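PDB 6D2Y: PbSGBP-B lipoprotein from Prevotella bryantii B14, which probably binds polysaccharide at the cell surface, as expected of a surface glycan-binding lipoprotein, and carries a magnesium ion in its C-terminal glycan-binding domain. Local coordinates for residues W242-D250 with N257-G265; W274-A284 with S422-K430. All blocks are in the same frame, centred on the assembly; numbering follows the deposited sequence.

Contact 1 of 2, residues W242-D250 with N257-G265; sequences WHDRIIQSD and NYMQIGNTG. With MG (magnesium ion), chain B.
Arg-245 lies beside Gln-260 and Met-259 where strands 246-248 and 258-261 form an antiparallel beta hairpin. Its CB packs 4.0 Å from SE of Met-259, which is modelled as selenomethionine. The guanidinium is held by a carbonyl of another strand, Ser-279 O, through NH1. One water accepts from Arg-245 NE and Ile-246 N and donates to Gln-260 O. It bridges Ile-246 N and Gln-260 O, which do not bond directly.

Next, Ile-246 O accepts from Gln-260 N at 2.9 Å. The Ile-246 and Gln-260 side chains run side by side in the same direction. The Gln-260 amide turns back on its own segment and donates from NE2 to Gly-262 O at 2.7 Å.

Ile-247 faces the other side of the sheet. Its CG1 rests against Met-259 CG. Its CG2 touches Asn-257 CB, the two side chains crossing at about a right angle. Gln-248 and Tyr-258 are a hydrogen-bonded pair, linked N to O in both directions. Gln-248 O also sits over one face of the Tyr-258 ring. The Gln-248 side chain leaves between its own N and carbonyl carbon (chi1 64°) and extends alongside the tyrosine. Its amide stands almost perpendicular to the ring, and NE2 donates to Tyr-258 OH at 3.0 Å.

Ser-249 CB approaches Asn-257 OD1 to 3.3 Å, while Asn-257 ND2 is hydrogen-bonded to Phe-226 O. Asp-250 OD2 accepts a hydrogen bond from Tyr-258 OH at 2.9 Å, on the syn side but tilted 31° out of the carboxylate plane.

The phenol oxygen thus both accepts and donates, which holds the hydroxyl in place. Asn-257 O binds magnesium at 2.5 Å, with Asp-225, Asp-227, Ser-255, Asp-452 and a water. The strand pairing beside it probably helps to place this ligand.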
# COMPACT_ATOMS: atom_id res chain seq x y z
N TRP A 242 -13.73 -2.92 -27.70
CA TRP A 242 -14.93 -3.54 -28.25
C TRP A 242 -16.14 -3.38 -27.34
O TRP A 242 -17.23 -3.08 -27.82
CB TRP A 242 -14.67 -5.03 -28.50
CG TRP A 242 -13.97 -5.31 -29.79
CD1 TRP A 242 -13.77 -4.45 -30.83
CD2 TRP A 242 -13.38 -6.56 -30.19
NE1 TRP A 242 -13.09 -5.07 -31.84
CE2 TRP A 242 -12.84 -6.37 -31.47
CE3 TRP A 242 -13.25 -7.81 -29.58
CZ2 TRP A 242 -12.18 -7.39 -32.16
CZ3 TRP A 242 -12.60 -8.82 -30.26
CH2 TRP A 242 -12.07 -8.60 -31.54
N HIS A 243 -15.97 -3.58 -26.04
CA HIS A 243 -17.08 -3.63 -25.09
C HIS A 243 -17.04 -2.39 -24.21
O HIS A 243 -16.28 -2.32 -23.25
CB HIS A 243 -17.01 -4.92 -24.28
CG HIS A 243 -16.77 -6.13 -25.13
ND1 HIS A 243 -15.55 -6.79 -25.15
CD2 HIS A 243 -17.57 -6.80 -25.99
CE1 HIS A 243 -15.62 -7.81 -25.99
NE2 HIS A 243 -16.84 -7.84 -26.51
N ASP A 244 -17.88 -1.41 -24.55
CA ASP A 244 -17.89 -0.13 -23.86
C ASP A 244 -18.58 -0.24 -22.51
O ASP A 244 -19.63 -0.88 -22.38
CB ASP A 244 -18.60 0.92 -24.72
CG ASP A 244 -18.13 0.92 -26.15
OD1 ASP A 244 -16.90 0.83 -26.38
OD2 ASP A 244 -18.98 1.02 -27.06
N ARG A 245 -17.99 0.40 -21.50
CA ARG A 245 -18.50 0.35 -20.15
C ARG A 245 -19.16 1.67 -19.78
O ARG A 245 -18.91 2.71 -20.39
CB ARG A 245 -17.38 0.02 -19.15
CG ARG A 245 -16.81 -1.38 -19.31
CD ARG A 245 -17.56 -2.40 -18.48
NE ARG A 245 -18.90 -2.68 -18.99
CZ ARG A 245 -19.16 -3.50 -20.01
NH1 ARG A 245 -18.17 -4.14 -20.62
NH2 ARG A 245 -20.41 -3.69 -20.40
N ILE A 246 -20.03 1.60 -18.77
CA ILE A 246 -20.71 2.79 -18.27
C ILE A 246 -19.69 3.77 -17.72
O ILE A 246 -18.80 3.40 -16.94
CB ILE A 246 -21.74 2.41 -17.21
CG1 ILE A 246 -22.83 1.51 -17.81
CG2 ILE A 246 -22.35 3.65 -16.58
CD1 ILE A 246 -23.91 1.13 -16.83
N ILE A 247 -19.80 5.03 -18.13
CA ILE A 247 -18.99 6.12 -17.59
C ILE A 247 -19.94 7.29 -17.36
O ILE A 247 -20.43 7.89 -18.32
CB ILE A 247 -17.84 6.53 -18.53
CG1 ILE A 247 -17.01 5.31 -18.94
CG2 ILE A 247 -16.96 7.58 -17.86
CD1 ILE A 247 -15.62 5.64 -19.45
N GLN A 248 -20.22 7.60 -16.10
CA GLN A 248 -21.23 8.59 -15.76
C GLN A 248 -20.91 9.18 -14.40
O GLN A 248 -19.98 8.75 -13.71
CB GLN A 248 -22.63 7.97 -15.75
CG GLN A 248 -22.80 6.90 -14.68
CD GLN A 248 -24.06 6.09 -14.86
OE1 GLN A 248 -24.74 6.18 -15.88
NE2 GLN A 248 -24.39 5.27 -13.86
N SER A 249 -21.70 10.18 -14.02
CA SER A 249 -21.59 10.82 -12.72
C SER A 249 -22.98 11.07 -12.16
O SER A 249 -23.89 11.43 -12.91
CB SER A 249 -20.81 12.14 -12.81
OG SER A 249 -21.58 13.14 -13.45
N ASP A 250 -23.12 10.88 -10.86
CA ASP A 250 -24.40 11.11 -10.18
C ASP A 250 -24.11 11.33 -8.69
O ASP A 250 -23.00 11.73 -8.32
CB ASP A 250 -25.37 9.95 -10.46
CG ASP A 250 -24.76 8.59 -10.17
OD1 ASP A 250 -24.03 8.45 -9.17
OD2 ASP A 250 -25.02 7.65 -10.95
N ASN A 257 -17.13 11.97 -13.15
CA ASN A 257 -17.48 10.69 -13.75
C ASN A 257 -16.72 9.55 -13.10
O ASN A 257 -15.59 9.71 -12.63
CB ASN A 257 -17.20 10.70 -15.25
CG ASN A 257 -18.16 11.58 -16.02
OD1 ASN A 257 -19.33 11.68 -15.68
ND2 ASN A 257 -17.66 12.23 -17.06
N TYR A 258 -17.35 8.38 -13.08
CA TYR A 258 -16.72 7.14 -12.69
C TYR A 258 -16.98 6.11 -13.78
O TYR A 258 -17.88 6.26 -14.61
CB TYR A 258 -17.23 6.62 -11.34
CG TYR A 258 -18.73 6.39 -11.32
CD1 TYR A 258 -19.59 7.36 -10.83
CD2 TYR A 258 -19.28 5.21 -11.80
CE1 TYR A 258 -20.96 7.16 -10.81
CE2 TYR A 258 -20.65 5.00 -11.80
CZ TYR A 258 -21.48 5.97 -11.30
OH TYR A 258 -22.84 5.76 -11.29
N MSE A 259 -16.19 5.04 -13.76
CA MSE A 259 -16.39 3.93 -14.67
C MSE A 259 -16.95 2.75 -13.89
O MSE A 259 -16.49 2.46 -12.79
CB MSE A 259 -15.08 3.59 -15.38
CG MSE A 259 -15.17 2.56 -16.49
SE MSE A 259 -15.20 0.71 -15.87
CE MSE A 259 -13.35 0.58 -15.31
N GLN A 260 -17.96 2.08 -14.45
CA GLN A 260 -18.70 1.05 -13.74
C GLN A 260 -18.58 -0.28 -14.46
O GLN A 260 -18.85 -0.37 -15.67
CB GLN A 260 -20.17 1.43 -13.58
CG GLN A 260 -21.01 0.36 -12.91
CD GLN A 260 -22.47 0.75 -12.79
OE1 GLN A 260 -22.80 1.79 -12.22
NE2 GLN A 260 -23.35 -0.10 -13.31
N ILE A 261 -18.19 -1.31 -13.72
CA ILE A 261 -18.17 -2.69 -14.21
C ILE A 261 -19.35 -3.42 -13.59
O ILE A 261 -19.55 -3.37 -12.37
CB ILE A 261 -16.84 -3.38 -13.87
CG1 ILE A 261 -15.66 -2.63 -14.48
CG2 ILE A 261 -16.86 -4.83 -14.32
CD1 ILE A 261 -14.31 -3.22 -14.11
N GLY A 262 -20.13 -4.10 -14.42
CA GLY A 262 -21.34 -4.75 -13.96
C GLY A 262 -22.48 -3.76 -13.80
O GLY A 262 -22.34 -2.55 -13.97
N ASN A 263 -23.65 -4.30 -13.46
CA ASN A 263 -24.84 -3.49 -13.26
C ASN A 263 -25.83 -4.29 -12.43
O ASN A 263 -25.61 -5.46 -12.11
CB ASN A 263 -25.46 -3.07 -14.60
CG ASN A 263 -26.20 -1.75 -14.52
OD1 ASN A 263 -26.43 -1.23 -13.42
ND2 ASN A 263 -26.58 -1.21 -15.67
N THR A 264 -26.93 -3.63 -12.07
CA THR A 264 -27.93 -4.25 -11.21
C THR A 264 -28.59 -5.43 -11.93
O THR A 264 -29.08 -5.29 -13.05
CB THR A 264 -28.99 -3.23 -10.80
OG1 THR A 264 -28.36 -1.97 -10.52
CG2 THR A 264 -29.74 -3.70 -9.57
N GLY A 265 -28.59 -6.58 -11.27
CA GLY A 265 -29.23 -7.77 -11.81
C GLY A 265 -28.42 -8.53 -12.84
O GLY A 265 -28.88 -9.58 -13.30
MG MG B . -13.70 11.04 -11.76
O HOH W 1 -20.55 -0.80 -17.51
O HOH W 2 -12.10 11.83 -10.84

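Contact 2 of 2, residues W274-A284 with S422-K430; sequences WNDEFSFEYWA and SSLNIFLIK
Phe-427 sets its ring edge against the face of Trp-274, a T-shaped stack at one end of an antiparallel strand pair. Strands 279-282 and 423-428 are neighbours in a four-stranded sheet of the glycan-binding domain. The ring centroids are 5.0 Å apart and the planes meet at 83°. Phe-427 CE2 stands over the indole.

Ser-279 CB makes a CH-pi contact with one face of the phenylalanine, and Ile-429 CG2 covers the opposite face. The rim of the ring also meets backbone oxygens: CE1 is 3.3 Å from Asn-275 O. Ile-429 reaches the indole as well, with CD1 3.5 Å from Trp-274 CE3. This side chain is fully extended, with CG1 anti to the backbone N (chi1 -178°), which carries CD1 out to the indole.

On the side of the sheet that carries Phe-280 and Ile-426, Phe-280 CD1 meets Ile-426 CG1. Phe-278 CB presses on Leu-428 CB at 3.6 Å.

Main-chain bonds hold the register. Phe-280 pairs with Ile-426 and Tyr-282 with Leu-424, each bonded both ways, and Leu-428 N donates to Phe-278 O. At the other end of the pair, Ser-423 OG accepts from Ala-284 N at 3.0 Å. Trp-283 and Asn-425 lie with ring and amide nearly coplanar. Trp-283 NE1 donates in the ring plane to a lone pair of Asn-425 OD1, at 2.9 Å.

Farther out, Met-259 and Ile-261 of strand 258-261 pack against the Phe-280 and Ile-426 side. Asn-275 OD1 accepts from Glu-277 N in an Asx turn, which lies between Trp-274 and strand 279-282. Glu-281 OE2 is hydrogen-bonded to His-243 ND1 and also accepts from Ser-279 OG, on the anti side of the carboxylate at 2.8 Å.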
# COMPACT_ATOMS: atom_id res chain seq x y z
N TRP A 274 -16.39 -16.56 -18.76
CA TRP A 274 -16.19 -15.41 -19.64
C TRP A 274 -17.51 -14.69 -19.89
O TRP A 274 -18.50 -15.29 -20.33
CB TRP A 274 -15.57 -15.87 -20.96
CG TRP A 274 -15.16 -14.75 -21.89
CD1 TRP A 274 -15.96 -13.75 -22.38
CD2 TRP A 274 -13.86 -14.53 -22.45
NE1 TRP A 274 -15.23 -12.92 -23.20
CE2 TRP A 274 -13.94 -13.38 -23.26
CE3 TRP A 274 -12.63 -15.19 -22.34
CZ2 TRP A 274 -12.84 -12.88 -23.96
CZ3 TRP A 274 -11.54 -14.69 -23.03
CH2 TRP A 274 -11.66 -13.55 -23.83
N ASN A 275 -17.51 -13.39 -19.61
CA ASN A 275 -18.67 -12.53 -19.84
C ASN A 275 -18.13 -11.12 -20.05
O ASN A 275 -17.62 -10.50 -19.11
CB ASN A 275 -19.63 -12.59 -18.65
CG ASN A 275 -20.97 -11.93 -18.94
OD1 ASN A 275 -21.11 -11.14 -19.88
ND2 ASN A 275 -21.98 -12.23 -18.12
N ASP A 276 -18.23 -10.62 -21.29
CA ASP A 276 -17.70 -9.30 -21.62
C ASP A 276 -18.43 -8.15 -20.93
O ASP A 276 -18.00 -7.00 -21.06
CB ASP A 276 -17.74 -9.07 -23.14
CG ASP A 276 -17.11 -10.20 -23.93
OD1 ASP A 276 -17.65 -10.58 -24.98
OD2 ASP A 276 -16.05 -10.71 -23.46
N GLU A 277 -19.52 -8.44 -20.21
CA GLU A 277 -20.16 -7.40 -19.41
C GLU A 277 -19.25 -6.87 -18.32
O GLU A 277 -19.49 -5.76 -17.82
CB GLU A 277 -21.45 -7.93 -18.78
CG GLU A 277 -22.61 -8.10 -19.75
CD GLU A 277 -23.29 -6.78 -20.08
OE1 GLU A 277 -23.28 -5.88 -19.21
OE2 GLU A 277 -23.84 -6.65 -21.19
N PHE A 278 -18.22 -7.62 -17.94
CA PHE A 278 -17.28 -7.21 -16.90
C PHE A 278 -15.89 -6.96 -17.47
O PHE A 278 -14.88 -7.33 -16.86
CB PHE A 278 -17.22 -8.26 -15.79
CG PHE A 278 -18.55 -8.88 -15.46
CD1 PHE A 278 -19.47 -8.18 -14.70
CD2 PHE A 278 -18.86 -10.16 -15.88
CE1 PHE A 278 -20.70 -8.74 -14.38
CE2 PHE A 278 -20.08 -10.73 -15.56
CZ PHE A 278 -21.00 -10.02 -14.81
N SER A 279 -15.82 -6.33 -18.63
CA SER A 279 -14.55 -6.01 -19.28
C SER A 279 -14.51 -4.53 -19.61
O SER A 279 -15.37 -4.03 -20.35
CB SER A 279 -14.35 -6.85 -20.55
OG SER A 279 -13.19 -6.44 -21.24
N PHE A 280 -13.53 -3.83 -19.06
CA PHE A 280 -13.19 -2.48 -19.49
C PHE A 280 -11.93 -2.55 -20.34
O PHE A 280 -10.95 -3.19 -19.94
CB PHE A 280 -12.99 -1.53 -18.31
CG PHE A 280 -12.36 -0.22 -18.68
CD1 PHE A 280 -11.02 0.01 -18.45
CD2 PHE A 280 -13.12 0.78 -19.28
CE1 PHE A 280 -10.43 1.22 -18.80
CE2 PHE A 280 -12.54 1.99 -19.63
CZ PHE A 280 -11.20 2.21 -19.39
N GLU A 281 -11.96 -1.91 -21.50
CA GLU A 281 -10.86 -2.00 -22.46
C GLU A 281 -10.49 -0.61 -22.96
O GLU A 281 -11.32 0.08 -23.55
CB GLU A 281 -11.24 -2.91 -23.64
CG GLU A 281 -11.76 -4.28 -23.23
CD GLU A 281 -12.81 -4.83 -24.19
OE1 GLU A 281 -13.14 -4.15 -25.18
OE2 GLU A 281 -13.29 -5.96 -23.96
N TYR A 282 -9.24 -0.21 -22.71
CA TYR A 282 -8.65 0.96 -23.34
C TYR A 282 -7.50 0.50 -24.22
O TYR A 282 -6.44 0.11 -23.72
CB TYR A 282 -8.17 2.00 -22.33
CG TYR A 282 -7.49 3.17 -23.00
CD1 TYR A 282 -8.24 4.24 -23.48
CD2 TYR A 282 -6.11 3.20 -23.19
CE1 TYR A 282 -7.63 5.31 -24.11
CE2 TYR A 282 -5.50 4.27 -23.82
CZ TYR A 282 -6.27 5.32 -24.28
OH TYR A 282 -5.66 6.39 -24.91
N TRP A 283 -7.70 0.55 -25.53
CA TRP A 283 -6.67 0.18 -26.50
C TRP A 283 -6.17 1.45 -27.17
O TRP A 283 -6.97 2.24 -27.68
CB TRP A 283 -7.22 -0.81 -27.53
CG TRP A 283 -7.86 -2.02 -26.90
CD1 TRP A 283 -7.64 -2.51 -25.64
CD2 TRP A 283 -8.82 -2.90 -27.51
NE1 TRP A 283 -8.40 -3.63 -25.43
CE2 TRP A 283 -9.13 -3.90 -26.56
CE3 TRP A 283 -9.44 -2.94 -28.76
CZ2 TRP A 283 -10.05 -4.92 -26.82
CZ3 TRP A 283 -10.34 -3.96 -29.02
CH2 TRP A 283 -10.64 -4.93 -28.05
N ALA A 284 -4.86 1.66 -27.14
CA ALA A 284 -4.27 2.85 -27.74
C ALA A 284 -4.45 2.83 -29.25
O ALA A 284 -4.42 1.77 -29.89
CB ALA A 284 -2.79 2.94 -27.39
N SER A 422 0.97 0.52 -22.72
CA SER A 422 0.30 1.35 -23.71
C SER A 422 -1.22 1.20 -23.67
O SER A 422 -1.95 2.19 -23.83
CB SER A 422 0.81 1.02 -25.11
OG SER A 422 2.22 0.91 -25.14
N SER A 423 -1.71 -0.03 -23.48
CA SER A 423 -3.14 -0.30 -23.37
C SER A 423 -3.42 -0.99 -22.04
O SER A 423 -2.53 -1.57 -21.41
CB SER A 423 -3.64 -1.17 -24.53
OG SER A 423 -3.39 -0.54 -25.77
N LEU A 424 -4.68 -0.94 -21.62
CA LEU A 424 -5.08 -1.48 -20.33
C LEU A 424 -6.42 -2.19 -20.46
O LEU A 424 -7.37 -1.64 -21.02
CB LEU A 424 -5.19 -0.37 -19.27
CG LEU A 424 -5.64 -0.86 -17.89
CD1 LEU A 424 -4.54 -1.67 -17.23
CD2 LEU A 424 -6.06 0.32 -17.02
N ASN A 425 -6.49 -3.41 -19.93
CA ASN A 425 -7.72 -4.17 -19.82
C ASN A 425 -8.00 -4.47 -18.35
O ASN A 425 -7.09 -4.81 -17.60
CB ASN A 425 -7.65 -5.48 -20.60
CG ASN A 425 -8.15 -5.34 -22.02
OD1 ASN A 425 -8.15 -4.25 -22.59
ND2 ASN A 425 -8.58 -6.45 -22.61
N ILE A 426 -9.26 -4.32 -17.95
CA ILE A 426 -9.74 -4.74 -16.64
C ILE A 426 -10.87 -5.73 -16.88
O ILE A 426 -11.93 -5.34 -17.39
CB ILE A 426 -10.20 -3.56 -15.78
CG1 ILE A 426 -9.10 -2.49 -15.70
CG2 ILE A 426 -10.60 -4.04 -14.39
CD1 ILE A 426 -9.20 -1.58 -14.50
N PHE A 427 -10.64 -6.99 -16.54
CA PHE A 427 -11.56 -8.07 -16.87
C PHE A 427 -11.79 -8.93 -15.63
O PHE A 427 -10.85 -9.50 -15.08
CB PHE A 427 -11.01 -8.92 -18.02
CG PHE A 427 -12.05 -9.74 -18.73
CD1 PHE A 427 -13.39 -9.66 -18.38
CD2 PHE A 427 -11.69 -10.59 -19.77
CE1 PHE A 427 -14.34 -10.42 -19.03
CE2 PHE A 427 -12.64 -11.34 -20.43
CZ PHE A 427 -13.97 -11.26 -20.06
N LEU A 428 -13.05 -9.01 -15.20
CA LEU A 428 -13.46 -9.89 -14.11
C LEU A 428 -13.71 -11.27 -14.70
O LEU A 428 -14.77 -11.52 -15.28
CB LEU A 428 -14.71 -9.36 -13.42
CG LEU A 428 -14.61 -8.40 -12.24
CD1 LEU A 428 -13.60 -7.30 -12.48
CD2 LEU A 428 -15.99 -7.82 -11.99
N ILE A 429 -12.74 -12.17 -14.56
CA ILE A 429 -12.85 -13.48 -15.19
C ILE A 429 -11.89 -14.44 -14.50
O ILE A 429 -10.79 -14.05 -14.09
CB ILE A 429 -12.58 -13.40 -16.71
CG1 ILE A 429 -12.75 -14.76 -17.37
CG2 ILE A 429 -11.19 -12.84 -16.97
CD1 ILE A 429 -12.56 -14.73 -18.87
N LYS A 430 -12.32 -15.69 -14.35
CA LYS A 430 -11.46 -16.78 -13.94
C LYS A 430 -11.02 -17.53 -15.19
O LYS A 430 -11.83 -18.16 -15.87
CB LYS A 430 -12.18 -17.72 -12.97
CG LYS A 430 -11.40 -18.97 -12.63
CD LYS A 430 -12.31 -20.15 -12.36
CE LYS A 430 -11.54 -21.33 -11.80
NZ LYS A 430 -12.30 -22.07 -10.75
O HOH W 3 -16.26 -12.94 -17.25

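Both contacts belong to the glycan-binding domain, with centres about 13 Å apart. Contact 1 closes before contact 2 opens, and strand 279-282 is the next strand after 258-261. Contact 1 is a local hairpin. Contact 2 joins segments with 137 residues between them. They belong to two different antiparallel sheets, which meet through the apolar side chains of strand 258-261, as in a beta sandwich. Two polar links tie the contacts together, His-243 ND1 to Glu-281 OE2 at 2.7 Å and Arg-245 NH1 to Ser-279 O at 2.8 Å. Contact 1 supplies a magnesium ligand, and the ion lies about 12 Å from the Phe-280 side chain of contact 2.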